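Side-chain contacts in geranyltranstransferase (Enterococcus faecalis, PDB 3P8L), which probably catalyses the magnesium-dependent condensation of isopentenyl diphosphate with geranyl diphosphate to give farnesyl diphosphate and diphosphate: residues K142-L145 with M146-L149; L295-Q298 with L299-R302. All coordinates share one frame; numbering follows the deposited sequence. Where two conformers were deposited one is given.

Contact 1: residues K142-L145 with M146-L149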
loop_
_atom_site.group_PDB
_atom_site.type_symbol
_atom_site.label_atom_id
_atom_site.label_comp_id
_atom_site.label_asym_id
_atom_site.label_seq_id
_atom_site.Cartn_x
_atom_site.Cartn_y
_atom_site.Cartn_z
ATOM N N LYS A 142 14.863 -7.940 0.161
ATOM C CA LYS A 142 13.553 -7.575 0.667
ATOM C C LYS A 142 13.353 -6.082 0.527
ATOM O O LYS A 142 12.374 -5.656 -0.075
ATOM C CB LYS A 142 13.400 -8.012 2.123
ATOM C CG LYS A 142 11.990 -7.869 2.671
ATOM C CD LYS A 142 11.832 -8.561 4.015
ATOM C CE LYS A 142 11.618 -10.039 3.824
ATOM N NZ LYS A 142 11.164 -10.690 5.106
ATOM N N VAL A 143 14.318 -5.302 1.016
ATOM C CA VAL A 143 14.243 -3.847 0.975
ATOM C C VAL A 143 14.261 -3.308 -0.448
ATOM O O VAL A 143 13.483 -2.415 -0.777
ATOM C CB VAL A 143 15.342 -3.184 1.872
ATOM C CG1 VAL A 143 15.563 -1.696 1.543
ATOM C CG2 VAL A 143 14.981 -3.329 3.317
ATOM N N LEU A 144 15.113 -3.885 -1.300
ATOM C CA LEU A 144 15.170 -3.508 -2.709
ATOM C C LEU A 144 13.821 -3.740 -3.405
ATOM O O LEU A 144 13.350 -2.896 -4.156
ATOM C CB LEU A 144 16.281 -4.293 -3.439
ATOM C CG LEU A 144 16.428 -4.077 -4.950
ATOM C CD1 LEU A 144 16.697 -2.612 -5.288
ATOM C CD2 LEU A 144 17.529 -4.975 -5.508
ATOM N N LEU A 145 13.224 -4.892 -3.160
ATOM C CA LEU A 145 11.993 -5.247 -3.867
ATOM C C LEU A 145 10.790 -4.439 -3.342
ATOM O O LEU A 145 9.877 -4.147 -4.107
ATOM C CB LEU A 145 11.754 -6.762 -3.826
ATOM C CG LEU A 145 12.696 -7.594 -4.721
ATOM C CD1 LEU A 145 12.201 -9.009 -4.844
ATOM C CD2 LEU A 145 12.861 -7.009 -6.097
ATOM N N MET A 146 10.834 -4.038 -2.068
ATOM C CA MET A 146 9.794 -3.181 -1.484
ATOM C C MET A 146 9.906 -1.777 -2.076
ATOM O O MET A 146 8.899 -1.167 -2.445
ATOM C CB MET A 146 9.866 -3.168 0.054
ATOM C CG MET A 146 9.295 -4.440 0.724
ATOM S SD MET A 146 9.279 -4.468 2.544
ATOM C CE MET A 146 10.976 -4.090 2.946
ATOM N N GLN A 147 11.144 -1.286 -2.189
ATOM C CA GLN A 147 11.438 -0.019 -2.862
ATOM C C GLN A 147 10.919 -0.015 -4.287
ATOM O O GLN A 147 10.260 0.945 -4.734
ATOM C CB GLN A 147 12.961 0.254 -2.889
ATOM C CG GLN A 147 13.554 0.718 -1.564
ATOM C CD GLN A 147 15.090 0.697 -1.547
ATOM O OE1 GLN A 147 15.731 0.218 -2.483
ATOM N NE2 GLN A 147 15.675 1.223 -0.473
ATOM N N GLN A 148 11.209 -1.093 -5.003
ATOM C CA GLN A 148 10.866 -1.199 -6.411
ATOM C C GLN A 148 9.343 -1.376 -6.614
ATOM O O GLN A 148 8.760 -0.806 -7.544
ATOM C CB GLN A 148 11.655 -2.337 -7.066
ATOM C CG GLN A 148 13.164 -2.018 -7.293
ATOM C CD GLN A 148 13.390 -0.861 -8.234
ATOM O OE1 GLN A 148 12.865 -0.837 -9.346
ATOM N NE2 GLN A 148 14.181 0.117 -7.797
ATOM N N LEU A 149 8.707 -2.143 -5.741
ATOM C CA LEU A 149 7.253 -2.341 -5.854
ATOM C C LEU A 149 6.524 -1.040 -5.620
ATOM O O LEU A 149 5.648 -0.677 -6.416
ATOM C CB LEU A 149 6.748 -3.438 -4.910
ATOM C CG LEU A 149 5.272 -3.851 -5.055
ATOM C CD1 LEU A 149 4.978 -4.475 -6.418
ATOM C CD2 LEU A 149 4.921 -4.817 -3.942
#
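Gln147 sets its CG beside its own backbone N, chi1 -76°, and stays extended beyond it, which carries the amide back along the preceding turn to Val143. The contact is one stretch of regular alpha-helix, part of helix 139-153, in the all-helical fold of the polyprenyl synthases. Gln147 NE2 passes 3.5 Å from CG1 of Val143. Nearer the backbone, Gln147 CG lies 3.2 Å from Val143 O.

Leu144 and Gln148 lie side by side and point the same way. CD1 of Leu144 approaches CG of Gln148 at 4.1 Å. The same methyl is 4.1 Å from OE1 of Gln147, whose side chain crosses that of Leu144 at about a right angle.

Met146 was modelled in two conformers. In one of them CE comes 3.9 Å from CG of Lys142 and 4.1 Å from CG2 of Val143. These two contacts hold for that conformer only.

Four backbone bonds from i+4 to i underlie this packing. Gln147 N to Val143 O is the straightest, with an N-H...O angle of 166°. Leu149 N to Leu145 O measures 2.8 Å.

Leu144 and Gln148 reach helix 175-200, and Leu149 packs against helices 71-92, 114-133 and 175-200. Lys142 NZ is held within its own chain by the carbonyls of Ser133 and Ser135. The second subunit covers another face: Val143 packs on Lys142 of the second subunit, and Gln147 NE2 bonds to Ser133 O of the second subunit.

Contact 2: residues L295-Q298 with L299-R302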
loop_
_atom_site.group_PDB
_atom_site.type_symbol
_atom_site.label_atom_id
_atom_site.label_comp_id
_atom_site.label_asym_id
_atom_site.label_seq_id
_atom_site.Cartn_x
_atom_site.Cartn_y
_atom_site.Cartn_z
ATOM N N LEU A 295 6.845 -15.783 -24.653
ATOM C CA LEU A 295 5.892 -14.750 -24.208
ATOM C C LEU A 295 5.774 -13.619 -25.232
ATOM O O LEU A 295 4.686 -13.109 -25.481
ATOM C CB LEU A 295 6.256 -14.208 -22.821
ATOM C CG LEU A 295 6.062 -15.185 -21.648
ATOM C CD1 LEU A 295 6.601 -14.580 -20.387
ATOM C CD2 LEU A 295 4.609 -15.602 -21.451
ATOM N N LEU A 296 6.905 -13.263 -25.839
ATOM C CA LEU A 296 6.940 -12.346 -26.980
ATOM C C LEU A 296 6.215 -12.903 -28.214
ATOM O O LEU A 296 5.416 -12.194 -28.829
ATOM C CB LEU A 296 8.391 -12.036 -27.328
ATOM C CG LEU A 296 8.851 -10.593 -27.341
ATOM C CD1 LEU A 296 8.294 -9.815 -26.160
ATOM C CD2 LEU A 296 10.351 -10.649 -27.295
ATOM N N THR A 297 6.490 -14.167 -28.555
ATOM C CA THR A 297 5.795 -14.895 -29.633
ATOM C C THR A 297 4.268 -14.877 -29.482
ATOM O O THR A 297 3.560 -14.688 -30.477
ATOM C CB THR A 297 6.279 -16.377 -29.737
ATOM O OG1 THR A 297 7.685 -16.414 -29.997
ATOM C CG2 THR A 297 5.558 -17.153 -30.847
ATOM N N GLN A 298 3.770 -15.045 -28.251
ATOM C CA GLN A 298 2.321 -15.102 -28.001
ATOM C C GLN A 298 1.617 -13.788 -28.355
ATOM O O GLN A 298 0.414 -13.781 -28.621
ATOM C CB GLN A 298 1.992 -15.486 -26.548
ATOM C CG GLN A 298 2.456 -16.872 -26.069
ATOM C CD GLN A 298 2.626 -17.889 -27.184
ATOM O OE1 GLN A 298 2.193 -17.670 -28.315
ATOM N NE2 GLN A 298 3.272 -19.006 -26.870
ATOM N N LEU A 299 2.365 -12.682 -28.360
ATOM C CA LEU A 299 1.800 -11.362 -28.690
ATOM C C LEU A 299 1.713 -11.038 -30.202
ATOM O O LEU A 299 1.146 -10.009 -30.573
ATOM C CB LEU A 299 2.553 -10.247 -27.955
ATOM C CG LEU A 299 2.589 -10.184 -26.428
ATOM C CD1 LEU A 299 3.354 -8.944 -25.999
ATOM C CD2 LEU A 299 1.196 -10.197 -25.781
ATOM N N GLN A 300 2.267 -11.905 -31.056
ATOM C CA GLN A 300 2.137 -11.786 -32.523
ATOM C C GLN A 300 0.680 -11.833 -32.995
ATOM O O GLN A 300 -0.194 -12.339 -32.291
ATOM C CB GLN A 300 2.898 -12.913 -33.234
ATOM C CG GLN A 300 4.409 -12.737 -33.340
ATOM C CD GLN A 300 5.115 -13.952 -33.942
ATOM O OE1 GLN A 300 4.478 -14.864 -34.475
ATOM N NE2 GLN A 300 6.442 -13.963 -33.858
ATOM N N LEU A 301 0.425 -11.309 -34.192
ATOM C CA LEU A 301 -0.894 -11.435 -34.814
ATOM C C LEU A 301 -0.867 -12.458 -35.946
ATOM O O LEU A 301 0.053 -12.462 -36.769
ATOM C CB LEU A 301 -1.411 -10.080 -35.306
ATOM C CG LEU A 301 -1.794 -9.061 -34.224
ATOM C CD1 LEU A 301 -2.059 -7.696 -34.841
ATOM C CD2 LEU A 301 -2.994 -9.519 -33.400
ATOM N N ARG A 302 -1.879 -13.328 -35.967
ATOM C CA ARG A 302 -1.958 -14.432 -36.928
ATOM C C ARG A 302 -3.230 -14.363 -37.769
ATOM O O ARG A 302 -4.311 -14.060 -37.261
ATOM C CB ARG A 302 -1.887 -15.775 -36.196
ATOM C CG ARG A 302 -1.569 -16.974 -37.085
ATOM C CD ARG A 302 -0.780 -18.039 -36.328
ATOM N NE ARG A 302 0.624 -17.660 -36.150
ATOM C CZ ARG A 302 1.152 -17.179 -35.025
ATOM N NH1 ARG A 302 2.440 -16.864 -34.980
ATOM N NH2 ARG A 302 0.403 -17.011 -33.942
ATOM O OXT ARG A 302 -3.208 -14.620 -38.976
#
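Leu299 N donates to Leu296 O at 3.1 Å, and Gln300 N donates to Thr297 O at the same length. Each bond spans three residues, so the backbone closes in tight turns of 3-10 type at the C-terminal end of helix 289-298. The second bond is the straighter, with an N-H...O angle of 159°.

Within the stretch, Leu299 and Gln300 touch the carbonyls of the last helical turn. Leu299 CB lies 3.6 Å from Leu296 O, and Leu299 CG lies 3.7 Å from Leu295 O. The CG of Gln300 is beside its backbone N, chi1 -79°, which keeps the aliphatic part of the chain near Thr297. Gln300 CB approaches Thr297 O at 3.3 Å, and its CG follows at 3.6 Å. Thr297 O thus receives the Gln300 N-H and also touches the start of that residue's side chain. The hydroxyl of Thr297 is tied back to Ala293 O, one turn earlier.

Beyond Gln300 the chain is extended and runs to the C-terminal carboxylate of Arg302. Arg225 of helix 205-230 bonds to Gln298 O and more weakly to Leu299 O. Leu299 rests on Tyr218 and Ala221 of that helix, Leu296 touches helices 205-230 and 259-283, and Leu295 reaches helix 53-64.

In the fold
Both contacts are local, within one continuous stretch, and share no helix. Contact 1 lies well inside helix 139-153 and is largely buried. Its packing joins aliphatic parts of both apolar and polar side chains, and the polar ends of Lys142 and Gln147 bond outside the stretch. One face belongs to the interface between the two subunits. Contact 2 ends the last helix of the chain and is only partly buried. No other chain of the assembly touches it. Contact 1 has i+4 bonds throughout; contact 2, where helix 289-298 passes into the C-terminal tail, has i+3 bonds. The two lie on opposite sides of the chain's centre, with their own centres 31 Å apart.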